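PDB 1Z54: probable thioesterase from Thermus thermophilus, which probably hydrolyses the thioester bond of fatty acyl-CoA or related acyl-CoA substrates. Local coordinates for residues A[42-47]-A[52-57]. Residues are numbered along the deposited sequence; the frame is centred on the assembly and turned at random.
Sequences LPYHRV and VFFPVV
In this hotdog-fold subunit, the short helix 44-48 packs against the beginning of strand 52-63, the outermost strand of the subunit's own sheet, and Tyr44 and Val47 reach from the helix to Val52, Phe53 and Phe54. Tyr44 makes the longer reach: with CG anti to the backbone N (chi1 -165°), its ring swings across so that OH ends at the backbone of Phe54. There Phe54 N donates a nearly straight hydrogen bond to Tyr44 OH, 3.0 Å long with an N-H...O angle of 170°, and the nitrogen lies in the plane of the tyrosine ring, at its edge. The hydroxyl also has a second, weak partner in Glu48, one turn further along the same helix. Beside this bond the Tyr44 and Phe54 rings lie roughly parallel but strongly offset, planes 30° apart, with little ring overlap; the closest carbons are Tyr44 CE1 and Phe54 CD1, at 3.7 Å.

Nearer the connecting turn, Val52 N donates a more bent hydrogen bond to Val47 O, 3.2 Å long. Next to this bond Val47 CG1 presses tightly against Val52 CB, at 3.4 Å. Leu37 of helix 24-39 packs on both Tyr44 and Phe54, Ile122 of helix 120-129 on Val47, and Cys109 of the neighbouring strand 98-111 on Val52. A glycerol, probably from the crystallisation liquor, lies near the Tyr44 side chain and is hydrogen-bonded to Phe54 O. Through these contacts the short helix that follows the long helix 24-39 is tied to the start of the next strand of the antiparallel hotdog sheet.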
ATOM      1  N   LEU A  42      18.653  -5.027 -18.463  1.00 22.30           N
ATOM      2  CA  LEU A  42      18.469  -6.088 -17.478  1.00 21.53           C
ATOM      3  C   LEU A  42      17.094  -5.982 -16.822  1.00 21.21           C
ATOM      4  O   LEU A  42      16.989  -5.909 -15.593  1.00 20.68           O
ATOM      5  CB  LEU A  42      19.561  -6.012 -16.405  1.00 22.80           C
ATOM      6  CG  LEU A  42      20.993  -6.428 -16.760  1.00 23.24           C
ATOM      7  CD1 LEU A  42      21.479  -5.699 -18.004  1.00 25.07           C
ATOM      8  CD2 LEU A  42      21.895  -6.112 -15.576  1.00 24.37           C
ATOM      9  N   PRO A  43      16.023  -5.969 -17.634  1.00 19.97           N
ATOM     10  CA  PRO A  43      14.661  -5.869 -17.090  1.00 20.57           C
ATOM     11  C   PRO A  43      14.525  -6.861 -15.932  1.00 18.45           C
ATOM     12  O   PRO A  43      14.744  -8.054 -16.112  1.00 17.33           O
ATOM     13  CB  PRO A  43      13.778  -6.206 -18.298  1.00 21.09           C
ATOM     14  CG  PRO A  43      14.669  -7.108 -19.143  1.00 21.38           C
ATOM     15  CD  PRO A  43      15.994  -6.388 -19.049  1.00 21.05           C
ATOM     16  N   TYR A  44      14.184  -6.352 -14.748  1.00 17.65           N
ATOM     17  CA  TYR A  44      14.088  -7.173 -13.543  1.00 17.82           C
ATOM     18  C   TYR A  44      13.122  -8.353 -13.577  1.00 19.20           C
ATOM     19  O   TYR A  44      13.352  -9.363 -12.902  1.00 18.91           O
ATOM     20  CB  TYR A  44      13.767  -6.299 -12.318  1.00 17.83           C
ATOM     21  CG  TYR A  44      14.022  -7.019 -11.008  1.00 16.20           C
ATOM     22  CD1 TYR A  44      15.302  -7.458 -10.678  1.00 16.59           C
ATOM     23  CD2 TYR A  44      12.975  -7.337 -10.141  1.00 15.14           C
ATOM     24  CE1 TYR A  44      15.537  -8.203  -9.528  1.00 16.13           C
ATOM     25  CE2 TYR A  44      13.201  -8.085  -8.982  1.00 15.66           C
ATOM     26  CZ  TYR A  44      14.483  -8.518  -8.689  1.00 15.67           C
ATOM     27  OH  TYR A  44      14.713  -9.299  -7.582  1.00 17.00           O
ATOM     28  N   HIS A  45      12.044  -8.242 -14.341  1.00 19.77           N
ATOM     29  CA  HIS A  45      11.097  -9.341 -14.405  1.00 21.41           C
ATOM     30  C   HIS A  45      11.762 -10.530 -15.092  1.00 23.18           C
ATOM     31  O   HIS A  45      11.520 -11.678 -14.722  1.00 23.45           O
ATOM     32  CB  HIS A  45       9.819  -8.916 -15.138  1.00 19.26           C
ATOM     33  CG  HIS A  45      10.036  -8.480 -16.552  1.00 20.54           C
ATOM     34  ND1 HIS A  45       9.828  -9.315 -17.627  1.00 22.11           N
ATOM     35  CD2 HIS A  45      10.417  -7.287 -17.071  1.00 21.82           C
ATOM     36  CE1 HIS A  45      10.064  -8.656 -18.748  1.00 22.06           C
ATOM     37  NE2 HIS A  45      10.423  -7.423 -18.439  1.00 21.38           N
ATOM     38  N   ARG A  46      12.622 -10.257 -16.070  1.00 23.42           N
ATOM     39  CA  ARG A  46      13.311 -11.338 -16.763  1.00 25.06           C
ATOM     40  C   ARG A  46      14.392 -11.943 -15.880  1.00 24.40           C
ATOM     41  O   ARG A  46      14.677 -13.135 -15.977  1.00 23.90           O
ATOM     42  CB  ARG A  46      13.905 -10.850 -18.090  1.00 28.37           C
ATOM     43  CG  ARG A  46      12.838 -10.525 -19.126  1.00 33.19           C
ATOM     44  CD  ARG A  46      13.401 -10.345 -20.529  1.00 38.48           C
ATOM     45  NE  ARG A  46      12.338 -10.104 -21.503  1.00 43.36           N
ATOM     46  CZ  ARG A  46      11.375 -10.977 -21.798  1.00 46.43           C
ATOM     47  NH1 ARG A  46      11.337 -12.160 -21.197  1.00 47.35           N
ATOM     48  NH2 ARG A  46      10.438 -10.663 -22.685  1.00 47.47           N
ATOM     49  N   VAL A  47      14.982 -11.129 -15.006  1.00 22.94           N
ATOM     50  CA  VAL A  47      16.009 -11.623 -14.095  1.00 23.43           C
ATOM     51  C   VAL A  47      15.408 -12.655 -13.130  1.00 23.96           C
ATOM     52  O   VAL A  47      15.955 -13.747 -12.968  1.00 24.09           O
ATOM     53  CB  VAL A  47      16.638 -10.477 -13.264  1.00 22.33           C
ATOM     54  CG1 VAL A  47      17.741 -11.030 -12.386  1.00 19.43           C
ATOM     55  CG2 VAL A  47      17.184  -9.394 -14.187  1.00 22.05           C
ATOM     56  N   VAL A  52      16.784 -15.479 -10.450  1.00 23.55           N
ATOM     57  CA  VAL A  52      17.797 -14.580  -9.902  1.00 22.13           C
ATOM     58  C   VAL A  52      17.087 -13.416  -9.211  1.00 21.85           C
ATOM     59  O   VAL A  52      16.198 -12.802  -9.787  1.00 20.64           O
ATOM     60  CB  VAL A  52      18.714 -14.027 -11.016  1.00 22.55           C
ATOM     61  CG1 VAL A  52      19.853 -13.229 -10.403  1.00 21.59           C
ATOM     62  CG2 VAL A  52      19.262 -15.180 -11.861  1.00 22.73           C
ATOM     63  N   PHE A  53      17.489 -13.109  -7.983  1.00 21.43           N
ATOM     64  CA  PHE A  53      16.843 -12.032  -7.235  1.00 22.42           C
ATOM     65  C   PHE A  53      17.827 -11.063  -6.587  1.00 21.52           C
ATOM     66  O   PHE A  53      18.959 -11.424  -6.270  1.00 21.00           O
ATOM     67  CB  PHE A  53      15.954 -12.634  -6.139  1.00 23.50           C
ATOM     68  CG  PHE A  53      15.080 -13.757  -6.619  1.00 26.22           C
ATOM     69  CD1 PHE A  53      13.853 -13.498  -7.217  1.00 28.01           C
ATOM     70  CD2 PHE A  53      15.506 -15.076  -6.504  1.00 27.40           C
ATOM     71  CE1 PHE A  53      13.052 -14.539  -7.698  1.00 28.22           C
ATOM     72  CE2 PHE A  53      14.718 -16.123  -6.981  1.00 29.87           C
ATOM     73  CZ  PHE A  53      13.485 -15.854  -7.580  1.00 29.17           C
ATOM     74  N   PHE A  54      17.372  -9.833  -6.389  1.00 21.34           N
ATOM     75  CA  PHE A  54      18.168  -8.797  -5.744  1.00 20.99           C
ATOM     76  C   PHE A  54      17.398  -8.323  -4.525  1.00 20.58           C
ATOM     77  O   PHE A  54      16.954  -7.181  -4.472  1.00 22.07           O
ATOM     78  CB  PHE A  54      18.383  -7.611  -6.684  1.00 21.68           C
ATOM     79  CG  PHE A  54      19.278  -7.913  -7.850  1.00 22.42           C
ATOM     80  CD1 PHE A  54      19.066  -7.302  -9.078  1.00 22.48           C
ATOM     81  CD2 PHE A  54      20.336  -8.804  -7.722  1.00 20.79           C
ATOM     82  CE1 PHE A  54      19.891  -7.573 -10.161  1.00 23.00           C
ATOM     83  CE2 PHE A  54      21.165  -9.081  -8.802  1.00 22.02           C
ATOM     84  CZ  PHE A  54      20.940  -8.464 -10.023  1.00 23.31           C
ATOM     85  N   PRO A  55      17.208  -9.202  -3.532  1.00 19.72           N
ATOM     86  CA  PRO A  55      16.470  -8.784  -2.338  1.00 19.68           C
ATOM     87  C   PRO A  55      17.179  -7.662  -1.574  1.00 19.06           C
ATOM     88  O   PRO A  55      18.416  -7.558  -1.589  1.00 17.15           O
ATOM     89  CB  PRO A  55      16.369 -10.077  -1.529  1.00 20.51           C
ATOM     90  CG  PRO A  55      17.628 -10.792  -1.895  1.00 20.47           C
ATOM     91  CD  PRO A  55      17.688 -10.588  -3.394  1.00 20.30           C
ATOM     92  N   VAL A  56      16.376  -6.827  -0.919  1.00 15.81           N
ATOM     93  CA  VAL A  56      16.857  -5.699  -0.135  1.00 15.20           C
ATOM     94  C   VAL A  56      17.318  -6.173   1.236  1.00 16.77           C
ATOM     95  O   VAL A  56      16.562  -6.822   1.954  1.00 14.40           O
ATOM     96  CB  VAL A  56      15.730  -4.652   0.071  1.00 18.00           C
ATOM     97  CG1 VAL A  56      16.217  -3.518   0.980  1.00 14.44           C
ATOM     98  CG2 VAL A  56      15.264  -4.118  -1.277  1.00 15.67           C
ATOM     99  N   VAL A  57      18.562  -5.868   1.598  1.00 16.82           N
ATOM    100  CA  VAL A  57      19.056  -6.263   2.913  1.00 17.19           C
ATOM    101  C   VAL A  57      19.140  -5.047   3.820  1.00 14.57           C
ATOM    102  O   VAL A  57      19.192  -5.173   5.036  1.00 10.54           O
ATOM    103  CB  VAL A  57      20.428  -6.960   2.835  1.00 17.78           C
ATOM    104  CG1 VAL A  57      20.274  -8.295   2.142  1.00 19.31           C
ATOM    105  CG2 VAL A  57      21.424  -6.083   2.105  1.00 16.81           C
TER